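Local coordinates for protein copper-containing nitrite reductase (Hyphomicrobium denitrificans 1NES1, PDB 6TFO) that probably reduces nitrite to nitric oxide at its copper centres, using electrons delivered by a cytochrome c, and assembles as a homotrimer, at residues K165-L171 / D206-L212; V202-D206 / A253-G257; K407-G411 / P437-M443. One frame throughout, in Å; residues are numbered along the deposited sequence.

Contact 1: K165-L171 / D206-L212; sequences KTVRIDL and DTVELHL
Thr166-Leu171 and Thr207-Leu212 run as parallel strands in continuous register, Thr166 beside Thr207, with axes approaching to 4.5 Å and inclined by 23°. Backbone bonds zigzag between them, from Val167 N to Thr207 O through to Leu171 N to His211 O. One face carries a polar cluster. The Arg168 guanidinium stacks flat on the His211 imidazole, centres 3.5 Å apart and planes at 15°, with NH2 over the ring. CG of Arg168 lies opposite its own N (chi1 -170°), and a bend at the next bond folds the chain across. Arg168 grips Asp170 side-on: NE and NH2 both reach OD1, in the guanidinium plane, at 3.1 Å, and NE also meets OD2 (2.8 Å) in a salt bridge. Glu209 OE1, 3.8 Å from Arg168 NH1 and well out of the guanidinium plane, makes a long salt bridge of charge alone. The pair belongs to one sheet of a cupredoxin-type beta-sandwich, as in multicopper oxidases, and strand 246-252 extends that sheet beyond Thr207-Leu212. Glu246 on that strand bonds His211 ND1, while His211 NE2 donates to the anti lone pair of Glu209 OE1 (2.9 Å), fixing the ring's rotation through both nitrogens. On the other face Ile169 CD1 meets Val208 CG1 (3.8 Å), and Leu210 CD1 touches Ile169 CG2 and Leu171 CD1. Asp206 OD1 accepts from Lys165 N (2.9 Å); its OD2 is salt-bridged to Arg162.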
ATOM      1  N   LYS C 165       7.223 -20.137  63.135  1.00 77.66           N
ATOM      2  CA  LYS C 165       7.159 -18.818  63.823  1.00 75.39           C
ATOM      3  C   LYS C 165       6.513 -17.782  62.895  1.00 74.66           C
ATOM      4  O   LYS C 165       6.239 -18.102  61.715  1.00 71.42           O
ATOM      5  CB  LYS C 165       8.554 -18.366  64.267  1.00 70.53           C
ATOM      6  CG  LYS C 165       9.484 -17.995  63.128  1.00 72.06           C
ATOM      7  CD  LYS C 165      10.942 -17.958  63.474  1.00 72.75           C
ATOM      8  CE  LYS C 165      11.704 -17.010  62.570  1.00 77.03           C
ATOM      9  NZ  LYS C 165      12.870 -16.404  63.251  1.00 79.75           N
ATOM     10  N   THR C 166       6.286 -16.584  63.427  1.00 69.17           N
ATOM     11  CA  THR C 166       5.850 -15.395  62.660  1.00 67.20           C
ATOM     12  C   THR C 166       7.079 -14.779  61.986  1.00 64.66           C
ATOM     13  O   THR C 166       8.045 -14.483  62.704  1.00 58.30           O
ATOM     14  CB  THR C 166       5.114 -14.408  63.566  1.00 71.05           C
ATOM     15  OG1 THR C 166       3.856 -15.003  63.875  1.00 64.58           O
ATOM     16  CG2 THR C 166       4.903 -13.056  62.919  1.00 76.76           C
ATOM     17  N   VAL C 167       7.030 -14.616  60.657  1.00 69.08           N
ATOM     18  CA  VAL C 167       8.101 -14.016  59.800  1.00 67.61           C
ATOM     19  C   VAL C 167       7.540 -12.753  59.123  1.00 62.78           C
ATOM     20  O   VAL C 167       6.558 -12.864  58.362  1.00 58.06           O
ATOM     21  CB  VAL C 167       8.611 -15.026  58.750  1.00 66.04           C
ATOM     22  CG1 VAL C 167       9.748 -14.464  57.914  1.00 70.64           C
ATOM     23  CG2 VAL C 167       9.044 -16.323  59.380  1.00 70.44           C
ATOM     24  N   ARG C 168       8.155 -11.598  59.373  1.00 62.49           N
ATOM     25  CA  ARG C 168       7.803 -10.315  58.707  1.00 64.95           C
ATOM     26  C   ARG C 168       8.602 -10.223  57.408  1.00 63.83           C
ATOM     27  O   ARG C 168       9.844 -10.339  57.459  1.00 63.14           O
ATOM     28  CB  ARG C 168       8.109  -9.101  59.587  1.00 62.42           C
ATOM     29  CG  ARG C 168       7.541  -7.794  59.058  1.00 65.85           C
ATOM     30  CD  ARG C 168       8.469  -6.619  59.283  1.00 69.40           C
ATOM     31  NE  ARG C 168       7.991  -5.427  58.597  1.00 67.43           N
ATOM     32  CZ  ARG C 168       7.365  -4.395  59.163  1.00 67.27           C
ATOM     33  NH1 ARG C 168       7.111  -4.368  60.457  1.00 64.82           N
ATOM     34  NH2 ARG C 168       6.988  -3.375  58.416  1.00 69.75           N
ATOM     35  N   ILE C 169       7.901 -10.048  56.287  1.00 61.89           N
ATOM     36  CA  ILE C 169       8.515  -9.822  54.949  1.00 59.34           C
ATOM     37  C   ILE C 169       8.116  -8.413  54.483  1.00 52.99           C
ATOM     38  O   ILE C 169       6.892  -8.066  54.551  1.00 48.72           O
ATOM     39  CB  ILE C 169       8.105 -10.945  53.966  1.00 64.98           C
ATOM     40  CG1 ILE C 169       8.564 -12.324  54.463  1.00 63.93           C
ATOM     41  CG2 ILE C 169       8.620 -10.649  52.562  1.00 66.88           C
ATOM     42  CD1 ILE C 169       8.194 -13.487  53.568  1.00 65.48           C
ATOM     43  N   ASP C 170       9.105  -7.638  54.036  1.00 50.42           N
ATOM     44  CA  ASP C 170       8.906  -6.277  53.475  1.00 57.08           C
ATOM     45  C   ASP C 170       9.201  -6.291  51.977  1.00 55.90           C
ATOM     46  O   ASP C 170      10.347  -6.562  51.624  1.00 54.85           O
ATOM     47  CB  ASP C 170       9.779  -5.263  54.210  1.00 59.49           C
ATOM     48  CG  ASP C 170       9.221  -5.013  55.591  1.00 62.80           C
ATOM     49  OD1 ASP C 170       8.116  -4.442  55.680  1.00 65.20           O
ATOM     50  OD2 ASP C 170       9.843  -5.481  56.554  1.00 70.21           O
ATOM     51  N   LEU C 171       8.187  -6.003  51.159  1.00 55.45           N
ATOM     52  CA  LEU C 171       8.313  -5.775  49.696  1.00 51.14           C
ATOM     53  C   LEU C 171       7.979  -4.315  49.374  1.00 52.98           C
ATOM     54  O   LEU C 171       7.008  -3.776  49.964  1.00 54.37           O
ATOM     55  CB  LEU C 171       7.364  -6.715  48.953  1.00 47.83           C
ATOM     56  CG  LEU C 171       7.719  -8.198  49.014  1.00 47.23           C
ATOM     57  CD1 LEU C 171       6.611  -9.022  48.368  1.00 44.98           C
ATOM     58  CD2 LEU C 171       9.083  -8.476  48.378  1.00 42.52           C
ATOM     59  N   ASP C 206       4.972 -21.623  59.237  1.00 54.53           N
ATOM     60  CA  ASP C 206       5.265 -20.191  59.512  1.00 52.15           C
ATOM     61  C   ASP C 206       4.020 -19.333  59.244  1.00 55.32           C
ATOM     62  O   ASP C 206       3.207 -19.693  58.367  1.00 48.20           O
ATOM     63  CB  ASP C 206       6.445 -19.675  58.692  1.00 48.04           C
ATOM     64  CG  ASP C 206       7.794 -20.082  59.242  1.00 48.28           C
ATOM     65  OD1 ASP C 206       7.814 -20.590  60.354  1.00 54.44           O
ATOM     66  OD2 ASP C 206       8.813 -19.880  58.545  1.00 48.09           O
ATOM     67  N   THR C 207       3.873 -18.254  60.015  1.00 59.41           N
ATOM     68  CA  THR C 207       2.891 -17.164  59.779  1.00 64.03           C
ATOM     69  C   THR C 207       3.655 -15.988  59.151  1.00 60.61           C
ATOM     70  O   THR C 207       4.610 -15.490  59.785  1.00 62.97           O
ATOM     71  CB  THR C 207       2.135 -16.846  61.079  1.00 65.36           C
ATOM     72  OG1 THR C 207       1.195 -17.905  61.260  1.00 60.14           O
ATOM     73  CG2 THR C 207       1.383 -15.532  61.055  1.00 67.32           C
ATOM     74  N   VAL C 208       3.286 -15.605  57.926  1.00 62.66           N
ATOM     75  CA  VAL C 208       3.968 -14.533  57.136  1.00 58.25           C
ATOM     76  C   VAL C 208       3.179 -13.238  57.336  1.00 57.87           C
ATOM     77  O   VAL C 208       1.943 -13.235  57.055  1.00 56.24           O
ATOM     78  CB  VAL C 208       4.109 -14.908  55.646  1.00 55.21           C
ATOM     79  CG1 VAL C 208       4.602 -13.740  54.811  1.00 53.87           C
ATOM     80  CG2 VAL C 208       5.016 -16.123  55.450  1.00 52.42           C
ATOM     81  N   GLU C 209       3.857 -12.233  57.901  1.00 55.96           N
ATOM     82  CA  GLU C 209       3.373 -10.841  58.071  1.00 58.09           C
ATOM     83  C   GLU C 209       3.980 -10.027  56.932  1.00 57.59           C
ATOM     84  O   GLU C 209       5.156  -9.598  57.052  1.00 60.31           O
ATOM     85  CB  GLU C 209       3.776 -10.273  59.431  1.00 58.53           C
ATOM     86  CG  GLU C 209       3.386  -8.822  59.646  1.00 60.26           C
ATOM     87  CD  GLU C 209       3.976  -8.232  60.915  1.00 62.72           C
ATOM     88  OE1 GLU C 209       4.495  -7.106  60.875  1.00 60.59           O
ATOM     89  OE2 GLU C 209       3.943  -8.924  61.943  1.00 77.52           O
ATOM     90  N   LEU C 210       3.225  -9.885  55.843  1.00 57.58           N
ATOM     91  CA  LEU C 210       3.712  -9.228  54.608  1.00 60.19           C
ATOM     92  C   LEU C 210       3.328  -7.756  54.618  1.00 57.34           C
ATOM     93  O   LEU C 210       2.116  -7.465  54.688  1.00 49.73           O
ATOM     94  CB  LEU C 210       3.126  -9.879  53.363  1.00 59.11           C
ATOM     95  CG  LEU C 210       3.718  -9.273  52.098  1.00 63.01           C
ATOM     96  CD1 LEU C 210       4.923 -10.076  51.628  1.00 61.07           C
ATOM     97  CD2 LEU C 210       2.657  -9.158  51.032  1.00 66.19           C
ATOM     98  N   HIS C 211       4.337  -6.896  54.516  1.00 55.60           N
ATOM     99  CA  HIS C 211       4.187  -5.440  54.285  1.00 58.78           C
ATOM    100  C   HIS C 211       4.526  -5.151  52.818  1.00 60.10           C
ATOM    101  O   HIS C 211       5.686  -5.430  52.426  1.00 65.98           O
ATOM    102  CB  HIS C 211       5.089  -4.681  55.255  1.00 58.95           C
ATOM    103  CG  HIS C 211       4.612  -4.728  56.665  1.00 63.85           C
ATOM    104  ND1 HIS C 211       4.085  -3.617  57.305  1.00 67.56           N
ATOM    105  CD2 HIS C 211       4.558  -5.740  57.555  1.00 62.12           C
ATOM    106  CE1 HIS C 211       3.743  -3.945  58.535  1.00 62.60           C
ATOM    107  NE2 HIS C 211       4.025  -5.241  58.713  1.00 59.78           N
ATOM    108  N   LEU C 212       3.561  -4.666  52.028  1.00 60.08           N
ATOM    109  CA  LEU C 212       3.819  -4.158  50.650  1.00 58.88           C
ATOM    110  C   LEU C 212       3.741  -2.623  50.642  1.00 57.41           C
ATOM    111  O   LEU C 212       2.617  -2.089  50.805  1.00 55.91           O
ATOM    112  CB  LEU C 212       2.831  -4.791  49.666  1.00 57.23           C
ATOM    113  CG  LEU C 212       3.296  -4.780  48.208  1.00 60.79           C
ATOM    114  CD1 LEU C 212       2.672  -5.928  47.427  1.00 62.09           C
ATOM    115  CD2 LEU C 212       2.969  -3.450  47.540  1.00 63.55           C
TER

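Contact 2: V202-D206 / A253-G257; sequences VRVGD and ALVPG
Val204 and Ala253 meet where a type II turn, Arg203 to Asp206, lies against the loop that follows strand 246-252. Two backbone bonds set the approach: Gly205 N donates to Ala253 O at 2.8 Å, and Ala253 N donates to Asp206 O at 3.0 Å. Val204 and Ala253 carry most of the contact. The valine's chi1 of 63° swings CG2 to the side remote from its own N, and this methyl lies 3.4 Å from Ala253 O, also touches Leu254 O, and reaches Pro256 CD at 4.0 Å. The proline ring flanks the valine with CG as well as CD. Ala253 offers its lone methyl inward, where CB faces Val202 CG2 (4.1 Å), a methyl set between its own N and carbonyl carbon by a chi1 of -61°; Val282 of strand 277-283 packs on both of these residues and on Val204. Gly205, at phi 89°, occupies the third position of the turn, where such a backbone favours glycine. Two side chains brace the turn from within: Asp206 OD2, which is also held by Arg162, receives Arg203 N from above the carboxylate plane (2.8 Å), and Arg203 NH1 curls back to Val204 O (2.9 Å). Across the contact itself, then, there is no charge pairing: polarity is confined to main-chain groups, and the side chains supply methyl and methylene surface, so the turn probably owes its seat on this loop to two main-chain bonds and methyl packing.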
ATOM      1  N   VAL C 202      10.776 -19.337  53.796  1.00 42.98           N
ATOM      2  CA  VAL C 202      10.128 -19.617  55.100  1.00 46.32           C
ATOM      3  C   VAL C 202      10.053 -21.141  55.292  1.00 52.56           C
ATOM      4  O   VAL C 202      10.475 -21.917  54.382  1.00 52.49           O
ATOM      5  CB  VAL C 202       8.745 -18.942  55.164  1.00 46.51           C
ATOM      6  CG1 VAL C 202       8.875 -17.430  55.026  1.00 45.57           C
ATOM      7  CG2 VAL C 202       7.765 -19.516  54.137  1.00 47.93           C
ATOM      8  N   ARG C 203       9.576 -21.557  56.464  1.00 56.43           N
ATOM      9  CA  ARG C 203       9.374 -22.973  56.841  1.00 52.81           C
ATOM     10  C   ARG C 203       7.861 -23.211  56.812  1.00 50.24           C
ATOM     11  O   ARG C 203       7.129 -22.285  57.201  1.00 50.88           O
ATOM     12  CB  ARG C 203      10.025 -23.171  58.211  1.00 59.81           C
ATOM     13  CG  ARG C 203       9.793 -24.539  58.826  1.00 70.43           C
ATOM     14  CD  ARG C 203       9.783 -24.429  60.343  1.00 82.99           C
ATOM     15  NE  ARG C 203       9.956 -25.734  60.966  1.00 81.69           N
ATOM     16  CZ  ARG C 203       8.984 -26.634  61.134  1.00 82.98           C
ATOM     17  NH1 ARG C 203       7.734 -26.375  60.781  1.00 83.81           N
ATOM     18  NH2 ARG C 203       9.264 -27.796  61.691  1.00 96.39           N
ATOM     19  N   VAL C 204       7.389 -24.370  56.346  1.00 50.46           N
ATOM     20  CA  VAL C 204       5.937 -24.712  56.428  1.00 49.59           C
ATOM     21  C   VAL C 204       5.495 -24.504  57.880  1.00 55.83           C
ATOM     22  O   VAL C 204       6.330 -24.724  58.807  1.00 57.59           O
ATOM     23  CB  VAL C 204       5.604 -26.124  55.911  1.00 51.62           C
ATOM     24  CG1 VAL C 204       6.269 -27.239  56.726  1.00 51.86           C
ATOM     25  CG2 VAL C 204       4.095 -26.326  55.811  1.00 51.89           C
ATOM     26  N   GLY C 205       4.251 -24.060  58.073  1.00 54.08           N
ATOM     27  CA  GLY C 205       3.702 -23.725  59.402  1.00 54.91           C
ATOM     28  C   GLY C 205       3.950 -22.280  59.795  1.00 54.61           C
ATOM     29  O   GLY C 205       3.165 -21.772  60.613  1.00 67.46           O
ATOM     30  N   ASP C 206       4.972 -21.623  59.237  1.00 54.53           N
ATOM     31  CA  ASP C 206       5.265 -20.191  59.512  1.00 52.15           C
ATOM     32  C   ASP C 206       4.020 -19.333  59.244  1.00 55.32           C
ATOM     33  O   ASP C 206       3.207 -19.693  58.367  1.00 48.20           O
ATOM     34  CB  ASP C 206       6.445 -19.675  58.692  1.00 48.04           C
ATOM     35  CG  ASP C 206       7.794 -20.082  59.242  1.00 48.28           C
ATOM     36  OD1 ASP C 206       7.814 -20.590  60.354  1.00 54.44           O
ATOM     37  OD2 ASP C 206       8.813 -19.880  58.545  1.00 48.09           O
ATOM     38  N   ALA C 253       1.841 -20.185  55.764  1.00 56.94           N
ATOM     39  CA  ALA C 253       2.498 -21.059  54.772  1.00 59.28           C
ATOM     40  C   ALA C 253       2.093 -22.514  55.058  1.00 61.62           C
ATOM     41  O   ALA C 253       2.821 -23.198  55.778  1.00 67.98           O
ATOM     42  CB  ALA C 253       3.996 -20.849  54.813  1.00 55.59           C
ATOM     43  N   LEU C 254       0.953 -22.949  54.519  1.00 60.98           N
ATOM     44  CA  LEU C 254       0.333 -24.264  54.817  1.00 60.27           C
ATOM     45  C   LEU C 254       1.021 -25.384  54.040  1.00 61.83           C
ATOM     46  O   LEU C 254       0.868 -26.536  54.452  1.00 68.11           O
ATOM     47  CB  LEU C 254      -1.150 -24.239  54.440  1.00 63.98           C
ATOM     48  CG  LEU C 254      -2.022 -23.269  55.230  1.00 65.90           C
ATOM     49  CD1 LEU C 254      -3.465 -23.307  54.742  1.00 64.67           C
ATOM     50  CD2 LEU C 254      -1.952 -23.558  56.727  1.00 69.19           C
ATOM     51  N   VAL C 255       1.680 -25.094  52.924  1.00 58.05           N
ATOM     52  CA  VAL C 255       2.126 -26.175  51.995  1.00 53.02           C
ATOM     53  C   VAL C 255       3.566 -25.934  51.590  1.00 54.07           C
ATOM     54  O   VAL C 255       3.909 -24.842  51.170  1.00 55.51           O
ATOM     55  CB  VAL C 255       1.231 -26.263  50.757  1.00 50.27           C
ATOM     56  CG1 VAL C 255       1.656 -27.423  49.874  1.00 49.55           C
ATOM     57  CG2 VAL C 255      -0.243 -26.351  51.144  1.00 49.21           C
ATOM     58  N   PRO C 256       4.455 -26.939  51.732  1.00 54.42           N
ATOM     59  CA  PRO C 256       5.817 -26.820  51.237  1.00 50.47           C
ATOM     60  C   PRO C 256       5.801 -26.905  49.707  1.00 49.45           C
ATOM     61  O   PRO C 256       4.948 -27.589  49.142  1.00 50.48           O
ATOM     62  CB  PRO C 256       6.569 -28.028  51.820  1.00 50.32           C
ATOM     63  CG  PRO C 256       5.594 -28.688  52.769  1.00 49.74           C
ATOM     64  CD  PRO C 256       4.209 -28.252  52.347  1.00 52.10           C
ATOM     65  N   GLY C 257       6.764 -26.226  49.096  1.00 51.27           N
ATOM     66  CA  GLY C 257       6.820 -25.995  47.646  1.00 54.83           C
ATOM     67  C   GLY C 257       7.706 -24.818  47.289  1.00 52.55           C
ATOM     68  O   GLY C 257       8.091 -24.046  48.194  1.00 49.57           O
TER

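Contact 3: K407-G411 / P437-M443; sequences KLDRG and PKNDAIM
Arg410 is the hub, its long side chain entering the curl formed by Pro437-Met443. A chi1 of 56° places CG between its own N and carbonyl carbon, and bends at the next two bonds turn the guanidinium among several oxygens. Its NH1 and NH2 converge end-on upon Lys438 O, both from one face of that carbonyl; the NH2 bond is 3.0 Å and the NH1 bond longer. From the side, NE and NH2 share Gly411 O, with NE in the carbonyl plane on a lone pair (3.0 Å). Asp440 supplies the countercharge: its OD1 is 3.1 Å from Arg410 NH1 in a salt bridge, the carboxylate turned 67° from the guanidinium plane. The same OD1 accepts from Ile442 N (an Asx turn) and from Met443 N, together an Asx motif that orients the acid while it faces the arginine. Ile442 lines the aliphatic part of the chain: CG2 lies 3.6 Å from Arg410 CD as the two side chains run past each other in opposite senses, and Ile442 CD1 presses on Asp409 CB (3.4 Å). A leucine in place of Arg410 would probably leave Asp440 without its charge partner and Lys438 O without these two donors, letting the curl drift from the 407-411 loop. The contact joins the loop between strands 400-407 and 412-418 to the segment linking strands 430-434 and 443-445. That last strand continues an antiparallel sheet into the third subunit, whose Tyr238 OH hydrogen-bonds Lys438 O.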
ATOM      1  N   LYS C 407      25.691 -32.693  40.431  1.00 60.75           N
ATOM      2  CA  LYS C 407      27.081 -32.602  40.938  1.00 62.53           C
ATOM      3  C   LYS C 407      27.944 -32.148  39.779  1.00 56.10           C
ATOM      4  O   LYS C 407      27.827 -32.724  38.677  1.00 55.65           O
ATOM      5  CB  LYS C 407      27.630 -33.916  41.512  1.00 66.95           C
ATOM      6  CG  LYS C 407      28.800 -33.728  42.473  1.00 68.50           C
ATOM      7  CD  LYS C 407      29.637 -34.946  42.723  1.00 74.88           C
ATOM      8  CE  LYS C 407      30.555 -34.767  43.913  1.00 78.78           C
ATOM      9  NZ  LYS C 407      30.961 -36.066  44.499  1.00 83.98           N
ATOM     10  N   LEU C 408      28.758 -31.134  40.044  1.00 56.45           N
ATOM     11  CA  LEU C 408      29.799 -30.681  39.105  1.00 57.96           C
ATOM     12  C   LEU C 408      30.940 -31.682  39.201  1.00 58.60           C
ATOM     13  O   LEU C 408      31.811 -31.516  40.060  1.00 65.71           O
ATOM     14  CB  LEU C 408      30.206 -29.259  39.483  1.00 56.58           C
ATOM     15  CG  LEU C 408      29.110 -28.223  39.249  1.00 54.25           C
ATOM     16  CD1 LEU C 408      29.548 -26.860  39.763  1.00 53.74           C
ATOM     17  CD2 LEU C 408      28.745 -28.175  37.771  1.00 51.54           C
ATOM     18  N   ASP C 409      30.882 -32.710  38.367  1.00 60.16           N
ATOM     19  CA  ASP C 409      31.908 -33.778  38.316  1.00 68.56           C
ATOM     20  C   ASP C 409      33.203 -33.142  37.803  1.00 63.53           C
ATOM     21  O   ASP C 409      34.276 -33.574  38.234  1.00 64.36           O
ATOM     22  CB  ASP C 409      31.475 -34.964  37.443  1.00 73.78           C
ATOM     23  CG  ASP C 409      29.996 -35.303  37.548  1.00 78.95           C
ATOM     24  OD1 ASP C 409      29.181 -34.660  36.842  1.00 90.03           O
ATOM     25  OD2 ASP C 409      29.669 -36.184  38.353  1.00 72.67           O
ATOM     26  N   ARG C 410      33.101 -32.156  36.908  1.00 56.13           N
ATOM     27  CA  ARG C 410      34.284 -31.594  36.208  1.00 61.82           C
ATOM     28  C   ARG C 410      34.006 -30.152  35.766  1.00 62.44           C
ATOM     29  O   ARG C 410      32.852 -29.691  35.881  1.00 81.41           O
ATOM     30  CB  ARG C 410      34.652 -32.486  35.019  1.00 64.43           C
ATOM     31  CG  ARG C 410      33.520 -32.715  34.022  1.00 63.44           C
ATOM     32  CD  ARG C 410      34.101 -32.804  32.628  1.00 64.06           C
ATOM     33  NE  ARG C 410      34.791 -31.563  32.297  1.00 62.16           N
ATOM     34  CZ  ARG C 410      35.756 -31.437  31.388  1.00 68.17           C
ATOM     35  NH1 ARG C 410      36.186 -32.482  30.692  1.00 64.77           N
ATOM     36  NH2 ARG C 410      36.290 -30.242  31.181  1.00 67.70           N
ATOM     37  N   GLY C 411      35.045 -29.481  35.279  1.00 59.79           N
ATOM     38  CA  GLY C 411      35.038 -28.038  34.991  1.00 66.18           C
ATOM     39  C   GLY C 411      34.411 -27.739  33.643  1.00 66.35           C
ATOM     40  O   GLY C 411      34.166 -28.694  32.857  1.00 61.85           O
ATOM     41  N   PRO C 437      40.393 -28.512  34.582  1.00 91.14           N
ATOM     42  CA  PRO C 437      41.152 -28.761  33.349  1.00 93.99           C
ATOM     43  C   PRO C 437      40.221 -28.920  32.132  1.00 92.18           C
ATOM     44  O   PRO C 437      39.059 -29.258  32.336  1.00 90.91           O
ATOM     45  CB  PRO C 437      41.933 -30.051  33.662  1.00 93.20           C
ATOM     46  CG  PRO C 437      41.129 -30.729  34.765  1.00 89.28           C
ATOM     47  CD  PRO C 437      40.522 -29.594  35.571  1.00 91.61           C
ATOM     48  N   LYS C 438      40.722 -28.653  30.917  1.00 93.37           N
ATOM     49  CA  LYS C 438      39.947 -28.868  29.657  1.00 94.32           C
ATOM     50  C   LYS C 438      39.674 -30.369  29.487  1.00 84.75           C
ATOM     51  O   LYS C 438      38.511 -30.734  29.234  1.00 70.25           O
ATOM     52  CB  LYS C 438      40.659 -28.339  28.403  1.00 95.20           C
ATOM     53  CG  LYS C 438      39.843 -28.495  27.119  1.00 98.26           C
ATOM     54  CD  LYS C 438      40.641 -28.465  25.835  1.00104.63           C
ATOM     55  CE  LYS C 438      41.135 -27.080  25.477  1.00111.24           C
ATOM     56  NZ  LYS C 438      40.049 -26.229  24.930  1.00113.40           N
ATOM     57  N   ASN C 439      40.714 -31.196  29.646  1.00 80.63           N
ATOM     58  CA  ASN C 439      40.686 -32.668  29.439  1.00 77.54           C
ATOM     59  C   ASN C 439      40.846 -33.396  30.785  1.00 80.53           C
ATOM     60  O   ASN C 439      41.847 -33.130  31.494  1.00 89.70           O
ATOM     61  CB  ASN C 439      41.771 -33.099  28.452  1.00 76.10           C
ATOM     62  CG  ASN C 439      41.536 -32.592  27.044  1.00 70.73           C
ATOM     63  OD1 ASN C 439      40.402 -32.393  26.612  1.00 62.54           O
ATOM     64  ND2 ASN C 439      42.620 -32.401  26.314  1.00 68.61           N
ATOM     65  N   ASP C 440      39.869 -34.245  31.126  1.00 76.72           N
ATOM     66  CA  ASP C 440      39.936 -35.257  32.219  1.00 71.63           C
ATOM     67  C   ASP C 440      39.319 -36.566  31.694  1.00 63.90           C
ATOM     68  O   ASP C 440      39.035 -36.648  30.489  1.00 56.72           O
ATOM     69  CB  ASP C 440      39.322 -34.733  33.531  1.00 72.55           C
ATOM     70  CG  ASP C 440      37.836 -34.381  33.516  1.00 76.86           C
ATOM     71  OD1 ASP C 440      37.101 -34.820  32.588  1.00 71.96           O
ATOM     72  OD2 ASP C 440      37.421 -33.657  34.454  1.00 87.19           O
ATOM     73  N   ALA C 441      39.137 -37.557  32.567  1.00 64.08           N
ATOM     74  CA  ALA C 441      38.639 -38.912  32.226  1.00 65.18           C
ATOM     75  C   ALA C 441      37.157 -38.872  31.815  1.00 67.35           C
ATOM     76  O   ALA C 441      36.743 -39.828  31.126  1.00 61.17           O
ATOM     77  CB  ALA C 441      38.855 -39.842  33.395  1.00 65.76           C
ATOM     78  N   ILE C 442      36.401 -37.832  32.212  1.00 68.38           N
ATOM     79  CA  ILE C 442      34.920 -37.697  31.999  1.00 64.49           C
ATOM     80  C   ILE C 442      34.651 -37.142  30.590  1.00 63.38           C
ATOM     81  O   ILE C 442      33.661 -37.604  29.965  1.00 57.01           O
ATOM     82  CB  ILE C 442      34.265 -36.836  33.107  1.00 65.51           C
ATOM     83  CG1 ILE C 442      34.115 -37.645  34.395  1.00 66.23           C
ATOM     84  CG2 ILE C 442      32.931 -36.239  32.669  1.00 63.39           C
ATOM     85  CD1 ILE C 442      33.600 -36.838  35.571  1.00 68.69           C
ATOM     86  N   MET C 443      35.478 -36.202  30.113  1.00 57.40           N
ATOM     87  CA  MET C 443      35.425 -35.698  28.713  1.00 61.30           C
ATOM     88  C   MET C 443      36.787 -35.112  28.320  1.00 60.34           C
ATOM     89  O   MET C 443      37.311 -34.281  29.091  1.00 56.86           O
ATOM     90  CB  MET C 443      34.348 -34.618  28.564  1.00 60.41           C
ATOM     91  CG  MET C 443      34.116 -34.199  27.128  1.00 59.66           C
ATOM     92  SD  MET C 443      32.708 -33.079  27.021  1.00 62.99           S
ATOM     93  CE  MET C 443      31.348 -34.239  27.198  1.00 58.80           C
TER

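Overall arrangement
From the N terminus, contact 1 comes first: it brings 206-212 back beside 165-171, closing a loop that holds the 184-191 and 200-203 strands. Contact 2 opens inside that loop, at 202-206, and closes beyond it at 253-257, so the two cross and share Asp206. Val202 CG1 packs on Val167, Ile169 and Val208, joining the two sheets of one cupredoxin sandwich. Contact 3 follows in series, closing the excursion through strands 412-418 and 430-434 and tying the loop after strand 400-407 to the C-terminal segment before strand 443-445; its centre lies about 43 Å from that of contact 1 and about 38 Å from that of contact 2. All three have neighbours in other subunits of the trimer.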